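Local coordinates for replication protein (Sphinx1.76-related DNA, PDB 6H24) that probably acts as the initiator of replication of its plasmid-like DNA, represented here by the N-terminal winged-helix (WH1) domain of the longer protein, at residues A[12-17]-A[125-130]; A[29-34]-A[44-49]; A[62-67]-A[107-112]. One frame throughout, in Å; residues are numbered along the deposited sequence. Where two conformers were deposited one is given.

Interaction 1: residues A[12-17]-A[125-130]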
# COMPACT_ATOMS: atom_id res chain seq x y z
N ASN A 12 3.16 -1.39 18.80
CA ASN A 12 4.48 -0.83 19.07
C ASN A 12 4.85 0.21 18.02
O ASN A 12 5.43 1.25 18.34
CB ASN A 12 5.52 -1.95 19.12
CG ASN A 12 5.59 -2.61 20.48
OD1 ASN A 12 5.83 -1.96 21.50
ND2 ASN A 12 5.39 -3.93 20.51
N ALA A 13 4.52 -0.06 16.75
CA ALA A 13 4.79 0.91 15.70
C ALA A 13 3.93 2.16 15.86
O ALA A 13 4.34 3.26 15.46
CB ALA A 13 4.56 0.27 14.33
N SER A 14 2.74 2.02 16.44
CA SER A 14 1.83 3.16 16.59
C SER A 14 2.43 4.28 17.43
O SER A 14 2.07 5.45 17.24
CB SER A 14 0.51 2.68 17.19
OG SER A 14 0.59 2.51 18.60
N TYR A 15 3.34 3.96 18.35
CA TYR A 15 3.97 4.99 19.17
C TYR A 15 4.77 5.98 18.34
O TYR A 15 5.07 7.08 18.83
CB TYR A 15 4.91 4.37 20.21
CG TYR A 15 4.27 3.45 21.23
CD1 TYR A 15 2.95 3.63 21.64
CD2 TYR A 15 5.00 2.42 21.80
CE1 TYR A 15 2.38 2.79 22.59
CE2 TYR A 15 4.44 1.58 22.74
CZ TYR A 15 3.13 1.76 23.13
OH TYR A 15 2.58 0.92 24.07
N ASN A 16 5.14 5.63 17.11
CA ASN A 16 5.97 6.51 16.30
C ASN A 16 5.15 7.56 15.57
O ASN A 16 5.71 8.56 15.12
CB ASN A 16 6.74 5.70 15.25
CG ASN A 16 7.50 4.54 15.85
OD1 ASN A 16 8.05 4.65 16.94
ND2 ASN A 16 7.52 3.43 15.13
N LEU A 17 3.84 7.35 15.44
CA LEU A 17 3.01 8.31 14.72
C LEU A 17 2.89 9.60 15.53
O LEU A 17 2.70 9.57 16.74
CB LEU A 17 1.61 7.73 14.49
CG LEU A 17 1.38 6.85 13.27
CD1 LEU A 17 2.40 5.73 13.21
CD2 LEU A 17 -0.05 6.33 13.27
N GLU A 125 -8.41 2.50 16.88
CA GLU A 125 -9.34 3.47 17.45
C GLU A 125 -9.19 3.50 18.97
O GLU A 125 -9.20 4.58 19.57
CB GLU A 125 -10.77 3.16 17.01
CG GLU A 125 -11.81 4.16 17.55
CD GLU A 125 -13.23 3.93 17.02
OE1 GLU A 125 -13.52 2.84 16.48
OE2 GLU A 125 -14.06 4.86 17.16
N GLU A 126 -9.03 2.33 19.60
CA GLU A 126 -8.83 2.26 21.05
C GLU A 126 -7.49 2.89 21.43
O GLU A 126 -7.42 3.70 22.37
CB GLU A 126 -8.86 0.80 21.52
CG GLU A 126 -10.20 0.11 21.31
CD GLU A 126 -10.14 -1.40 21.53
OE1 GLU A 126 -9.08 -1.91 21.96
OE2 GLU A 126 -11.16 -2.07 21.28
N GLN A 127 -6.44 2.55 20.70
CA GLN A 127 -5.10 3.04 21.00
C GLN A 127 -5.03 4.56 20.95
O GLN A 127 -4.33 5.18 21.76
CB GLN A 127 -4.12 2.43 19.98
CG GLN A 127 -2.65 2.70 20.26
CD GLN A 127 -2.08 1.75 21.28
OE1 GLN A 127 -2.81 1.14 22.07
NE2 GLN A 127 -0.75 1.61 21.28
N PHE A 128 -5.71 5.15 19.99
CA PHE A 128 -5.62 6.58 19.70
C PHE A 128 -6.65 7.45 20.40
O PHE A 128 -6.46 8.67 20.45
CB PHE A 128 -5.70 6.78 18.18
CG PHE A 128 -4.53 6.21 17.42
CD1 PHE A 128 -3.32 5.94 18.05
CD2 PHE A 128 -4.65 5.91 16.08
CE1 PHE A 128 -2.25 5.41 17.34
CE2 PHE A 128 -3.58 5.38 15.37
CZ PHE A 128 -2.39 5.12 16.01
N THR A 129 -7.74 6.88 20.90
CA THR A 129 -8.74 7.71 21.55
C THR A 129 -8.19 8.28 22.85
O THR A 129 -7.65 7.55 23.69
CB THR A 129 -10.02 6.92 21.86
OG1 THR A 129 -10.60 6.46 20.64
CG2 THR A 129 -11.02 7.80 22.60
N GLN A 130 -8.34 9.58 23.01
CA GLN A 130 -7.94 10.27 24.23
C GLN A 130 -9.19 10.80 24.92
O GLN A 130 -10.20 11.08 24.28
CB GLN A 130 -6.97 11.41 23.93
CG GLN A 130 -5.61 10.94 23.49
CD GLN A 130 -4.77 12.05 22.93
OE1 GLN A 130 -5.22 13.20 22.83
NE2 GLN A 130 -3.54 11.73 22.54

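Interaction 2: residues A[29-34]-A[44-49]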
# COMPACT_ATOMS: atom_id res chain seq x y z
N ILE A 29 -11.95 6.91 10.62
CA ILE A 29 -12.85 5.92 11.22
C ILE A 29 -14.20 6.55 11.54
O ILE A 29 -15.25 5.99 11.23
CB ILE A 29 -12.20 5.31 12.48
CG1 ILE A 29 -10.97 4.49 12.11
CG2 ILE A 29 -13.21 4.47 13.25
CD1 ILE A 29 -10.06 4.21 13.28
N ILE A 30 -14.17 7.71 12.19
CA ILE A 30 -15.40 8.38 12.61
C ILE A 30 -16.24 8.78 11.39
O ILE A 30 -17.45 8.52 11.34
CB ILE A 30 -15.07 9.60 13.48
CG1 ILE A 30 -14.53 9.14 14.83
CG2 ILE A 30 -16.29 10.51 13.65
CD1 ILE A 30 -13.94 10.26 15.66
N GLU A 31 -15.61 9.43 10.41
CA GLU A 31 -16.37 9.88 9.24
C GLU A 31 -16.92 8.70 8.44
O GLU A 31 -18.01 8.80 7.87
CB GLU A 31 -15.50 10.76 8.35
CG GLU A 31 -16.28 11.48 7.26
CD GLU A 31 -15.55 12.69 6.70
OE1 GLU A 31 -14.76 13.32 7.44
OE2 GLU A 31 -15.76 13.01 5.52
N ALA A 32 -16.19 7.58 8.40
CA ALA A 32 -16.69 6.41 7.70
C ALA A 32 -18.00 5.94 8.32
O ALA A 32 -19.02 5.80 7.63
CB ALA A 32 -15.66 5.28 7.73
N ARG A 33 -17.98 5.71 9.63
CA ARG A 33 -19.19 5.33 10.35
C ARG A 33 -20.31 6.33 10.11
O ARG A 33 -21.45 5.95 9.80
CB ARG A 33 -18.83 5.21 11.83
CG ARG A 33 -19.73 4.36 12.69
CD ARG A 33 -18.91 3.77 13.84
NE ARG A 33 -18.16 4.79 14.58
CZ ARG A 33 -16.98 4.60 15.16
NH1 ARG A 33 -16.36 3.42 15.08
NH2 ARG A 33 -16.40 5.59 15.81
N GLU A 34 -19.99 7.63 10.21
CA GLU A 34 -21.03 8.66 10.12
C GLU A 34 -21.69 8.69 8.75
O GLU A 34 -22.89 8.98 8.65
CB GLU A 34 -20.43 10.03 10.44
N PRO A 44 -11.47 4.31 -0.81
CA PRO A 44 -10.93 5.47 -0.10
C PRO A 44 -11.87 5.98 0.97
O PRO A 44 -13.10 5.96 0.82
CB PRO A 44 -10.75 6.53 -1.20
CG PRO A 44 -10.68 5.77 -2.45
CD PRO A 44 -11.57 4.57 -2.26
N LEU A 45 -11.26 6.47 2.04
CA LEU A 45 -11.96 7.08 3.16
C LEU A 45 -11.67 8.57 3.14
O LEU A 45 -10.51 8.97 3.06
CB LEU A 45 -11.49 6.46 4.48
CG LEU A 45 -11.74 4.97 4.62
CD1 LEU A 45 -11.04 4.42 5.83
CD2 LEU A 45 -13.23 4.72 4.71
N THR A 46 -12.72 9.38 3.20
CA THR A 46 -12.57 10.83 3.18
C THR A 46 -12.44 11.37 4.60
O THR A 46 -13.09 10.88 5.53
CB THR A 46 -13.76 11.48 2.47
OG1 THR A 46 -13.81 11.03 1.11
CG2 THR A 46 -13.66 13.00 2.50
N VAL A 47 -11.58 12.38 4.76
CA VAL A 47 -11.46 13.15 5.99
C VAL A 47 -11.57 14.63 5.63
O VAL A 47 -10.85 15.12 4.76
CB VAL A 47 -10.14 12.89 6.73
CG1 VAL A 47 -10.01 13.81 7.95
CG2 VAL A 47 -10.05 11.43 7.15
N HIS A 48 -12.49 15.33 6.30
CA HIS A 48 -12.68 16.75 6.11
C HIS A 48 -11.92 17.54 7.16
O HIS A 48 -11.95 17.20 8.35
CB HIS A 48 -14.17 17.12 6.20
CG HIS A 48 -14.98 16.67 5.03
ND1 HIS A 48 -15.32 15.35 4.81
CD2 HIS A 48 -15.55 17.37 4.02
CE1 HIS A 48 -16.04 15.26 3.71
NE2 HIS A 48 -16.19 16.47 3.21
N ALA A 49 -11.24 18.60 6.73
CA ALA A 49 -10.65 19.52 7.71
C ALA A 49 -11.72 20.05 8.67
O ALA A 49 -11.42 20.29 9.84
CB ALA A 49 -9.94 20.68 7.01

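Interaction 3: residues A[62-67]-A[107-112]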
# COMPACT_ATOMS: atom_id res chain seq x y z
N THR A 62 -4.79 26.27 9.94
CA THR A 62 -3.73 25.30 9.67
C THR A 62 -4.24 23.86 9.65
O THR A 62 -3.44 22.95 9.44
CB THR A 62 -2.63 25.41 10.73
OG1 THR A 62 -3.19 25.24 12.04
CG2 THR A 62 -1.93 26.75 10.65
N ALA A 63 -5.55 23.65 9.82
CA ALA A 63 -6.06 22.29 10.00
C ALA A 63 -5.89 21.47 8.74
O ALA A 63 -5.41 20.33 8.79
CB ALA A 63 -7.53 22.34 10.41
N TYR A 64 -6.25 22.03 7.58
CA TYR A 64 -6.13 21.27 6.34
C TYR A 64 -4.68 20.94 6.03
O TYR A 64 -4.34 19.79 5.72
CB TYR A 64 -6.77 22.01 5.18
CG TYR A 64 -6.50 21.37 3.84
CD1 TYR A 64 -6.92 20.08 3.57
CD2 TYR A 64 -5.79 22.04 2.86
CE1 TYR A 64 -6.67 19.48 2.35
CE2 TYR A 64 -5.52 21.46 1.63
CZ TYR A 64 -5.97 20.17 1.38
OH TYR A 64 -5.71 19.58 0.17
N GLN A 65 -3.79 21.94 6.10
CA GLN A 65 -2.38 21.66 5.82
C GLN A 65 -1.83 20.60 6.76
O GLN A 65 -1.03 19.75 6.36
CB GLN A 65 -1.55 22.95 5.92
CG GLN A 65 -0.13 22.80 5.40
CD GLN A 65 -0.08 22.53 3.90
OE1 GLN A 65 -0.70 23.25 3.11
NE2 GLN A 65 0.63 21.49 3.50
N ALA A 66 -2.23 20.65 8.04
CA ALA A 66 -1.79 19.64 8.99
C ALA A 66 -2.21 18.24 8.55
O ALA A 66 -1.41 17.30 8.61
CB ALA A 66 -2.37 19.94 10.38
N LEU A 67 -3.45 18.10 8.09
CA LEU A 67 -3.92 16.81 7.59
C LEU A 67 -3.16 16.40 6.33
O LEU A 67 -2.76 15.24 6.18
CB LEU A 67 -5.41 16.89 7.29
CG LEU A 67 -6.37 16.98 8.46
CD1 LEU A 67 -7.76 17.12 7.87
CD2 LEU A 67 -6.27 15.77 9.36
N ALA A 107 -10.61 21.26 1.04
CA ALA A 107 -9.99 20.98 2.33
C ALA A 107 -10.34 19.58 2.82
O ALA A 107 -10.78 19.39 3.96
CB ALA A 107 -10.39 22.02 3.37
N THR A 108 -10.14 18.60 1.95
CA THR A 108 -10.37 17.19 2.26
C THR A 108 -9.17 16.37 1.84
O THR A 108 -8.44 16.73 0.91
CB THR A 108 -11.63 16.66 1.55
OG1 THR A 108 -11.45 16.73 0.13
CG2 THR A 108 -12.84 17.48 1.92
N VAL A 109 -8.96 15.26 2.55
CA VAL A 109 -7.95 14.27 2.20
C VAL A 109 -8.64 12.91 2.09
O VAL A 109 -9.79 12.74 2.48
CB VAL A 109 -6.79 14.23 3.22
CG1 VAL A 109 -6.08 15.59 3.29
CG2 VAL A 109 -7.30 13.82 4.58
N GLU A 110 -7.91 11.95 1.53
CA GLU A 110 -8.42 10.60 1.30
C GLU A 110 -7.30 9.62 1.61
O GLU A 110 -6.15 9.85 1.25
CB GLU A 110 -8.85 10.39 -0.15
CG GLU A 110 -10.20 10.90 -0.53
CD GLU A 110 -10.60 10.42 -1.91
OE1 GLU A 110 -9.84 9.60 -2.49
OE2 GLU A 110 -11.65 10.85 -2.42
N ILE A 111 -7.64 8.49 2.23
CA ILE A 111 -6.66 7.45 2.49
C ILE A 111 -7.29 6.09 2.25
O ILE A 111 -8.51 5.93 2.34
CB ILE A 111 -6.08 7.50 3.93
CG1 ILE A 111 -7.15 7.21 4.99
CG2 ILE A 111 -5.43 8.86 4.20
CD1 ILE A 111 -6.57 7.07 6.39
N ILE A 112 -6.46 5.12 1.90
CA ILE A 112 -6.85 3.71 1.91
C ILE A 112 -5.91 2.96 2.84
O ILE A 112 -4.69 3.02 2.67
CB ILE A 112 -6.82 3.07 0.52
CG1 ILE A 112 -7.62 3.90 -0.50
CG2 ILE A 112 -7.40 1.66 0.61
CD1 ILE A 112 -7.65 3.29 -1.90

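Interaction 1: residues A[12-17]-A[125-130]
In this winged-helix (WH1) domain, the first and last helices of the fold meet at their C-terminal ends. The closest pair of CA atoms, those of S14 and Q127, is 8.2 Å apart, so side chains carry the contact.

Its polar part is a single hydrogen bond from Q127 NE2 to S14 OG, 3.1 Å long with an N-H...O angle of 152°. S14 OG lies close to the amide plane of Q127, as expected for a donor N-H. Q127 reaches it by leaving its helix with CG anti to the backbone N and then bending at chi2 (82°). S14 OG sits between its own backbone N and carbonyl carbon and is also hydrogen-bonded to the carbonyl O of M11, so two partners fix the hydroxyl.

Beside this bond, Q127 NE2 comes obliquely to Y15 CE1, at 3.6 Å; amide and ring planes are 16° apart, but the groups do not stack.

The apolar part is on the buried side, formed by F128, S14 and L17: S14 CB is 3.9 Å from F128 CE1, and L17 CD2 is 3.8 Å from F128 CZ. W96 borders S14 and L17, while I25 and Q22 of helix 19-34 border L17 and F128 respectively.

Where helix 121-128 ends, T129 OG1 turns back to E125 O in a short 2.6 Å hydrogen bond, approaching from above the carbonyl plane.

Interaction 2: residues A[29-34]-A[44-49]
I29, at the start of the helical segment 29-34, points its CB away from the strand and packs instead on I121 of helix 121-128. E31 comes two residues later, on the side that faces the strand, and carries most of the contact. Its CG is anti to the backbone N (chi1 -169°) and the chain stays extended, which sends the carboxylate across to the end of the strand; E31 has a second conformer, and the geometry described is that of one of the two. There the carboxylate meets H48 twice. E31 OE1 accepts a hydrogen bond from the backbone N of H48 at 3.2 Å, and E31 OE2 accepts one from H48 ND1 at 2.5 Å, very short and bent at the hydrogen (129°). Both oxygens use their syn lone pairs, and OE2 lies near the plane of the imidazole, at its edge.

The setting is the winged-helix core: segment 29-34 of helix 19-34 crosses strand 45-48, an outermost strand, within this chain, of the three-stranded sheet, at 109° with the segment axes 7.7 Å apart. H48 holds the N-cap position of helix 49-56, so the carboxylate lies by that helix's N terminus, whose dipole may stabilise its charge; S51 OG adds a weak hydrogen bond to OE1. T46 O and E31 OE2 are two acceptors 3.4 Å apart with no hydrogen bond between them. T46 CG2 touches E31 OE2 at 3.7 Å.

A32 follows with a purely apolar contact: its CB meets L45 CD2 at 3.9 Å, and I39 packs on both residues.

Interaction 3: residues A[62-67]-A[107-112]
The tight part of this contact is the ring of Y64 laid against the start of the strand. CG of Y64 is anti to its backbone N (chi1 171°), which carries the ring out from the helix so that one of its faces lies against A107. A107 CA stands over that face, 3.8 Å from the centroid and 26° off the normal, a CH-pi contact; it is offset toward the rim, so that Y64 CD1 is its nearest ring atom, at 3.4 Å. T108 O meets the ring at its edge instead, 3.6 Å from Y64 CE1. The positive phi of A107 belongs to a G1 beta bulge, in which A107 and T108 both face M103. The phenol end is tied down separately, by a hydrogen bond between Y64 OH and D104 OD1.

Packing loosens along the strand. V109 CG1 is 4.0 Å from Y64 CE1 and 4.3 Å from L67 CB, apolar contacts that V47 completes by touching both V109 and L67. Beyond V109 the strand no longer meets residues 62-67. There E110, partly exposed, forms a salt bridge with R85 of the second subunit.

The axes of segments 62-67 and 108-112 run 20° from parallel and come within 8.8 Å. Helix 60-75 follows helices 19-34 and 49-56 and packs against the sheet 45-48, 108-113, 97-103, the helix and strand order of a winged-helix fold.

Overall arrangement
From the N terminus, helix 2-14 opens interaction 1, which closes only at helix 121-128 and so encloses both other contacts. Interaction 2 closes first, a short loop of nine residues joining helix 19-34 to strand 45-48. Interaction 3 follows in series and brings helix 60-75 to strand 108-113, closing a loop that contains the 78-85/88-95 hairpin and strand 97-103; none cross. Interactions 2 and 3 share one sheet: L45 N lies 2.8 Å from I111 O, a probable hydrogen bond between neighbouring strands. Interaction 1 reaches interaction 2 through a salt bridge, E125 OE2 to R33 NH2 at 2.8 Å, but stays about 10 Å (nearest atoms) from interaction 3.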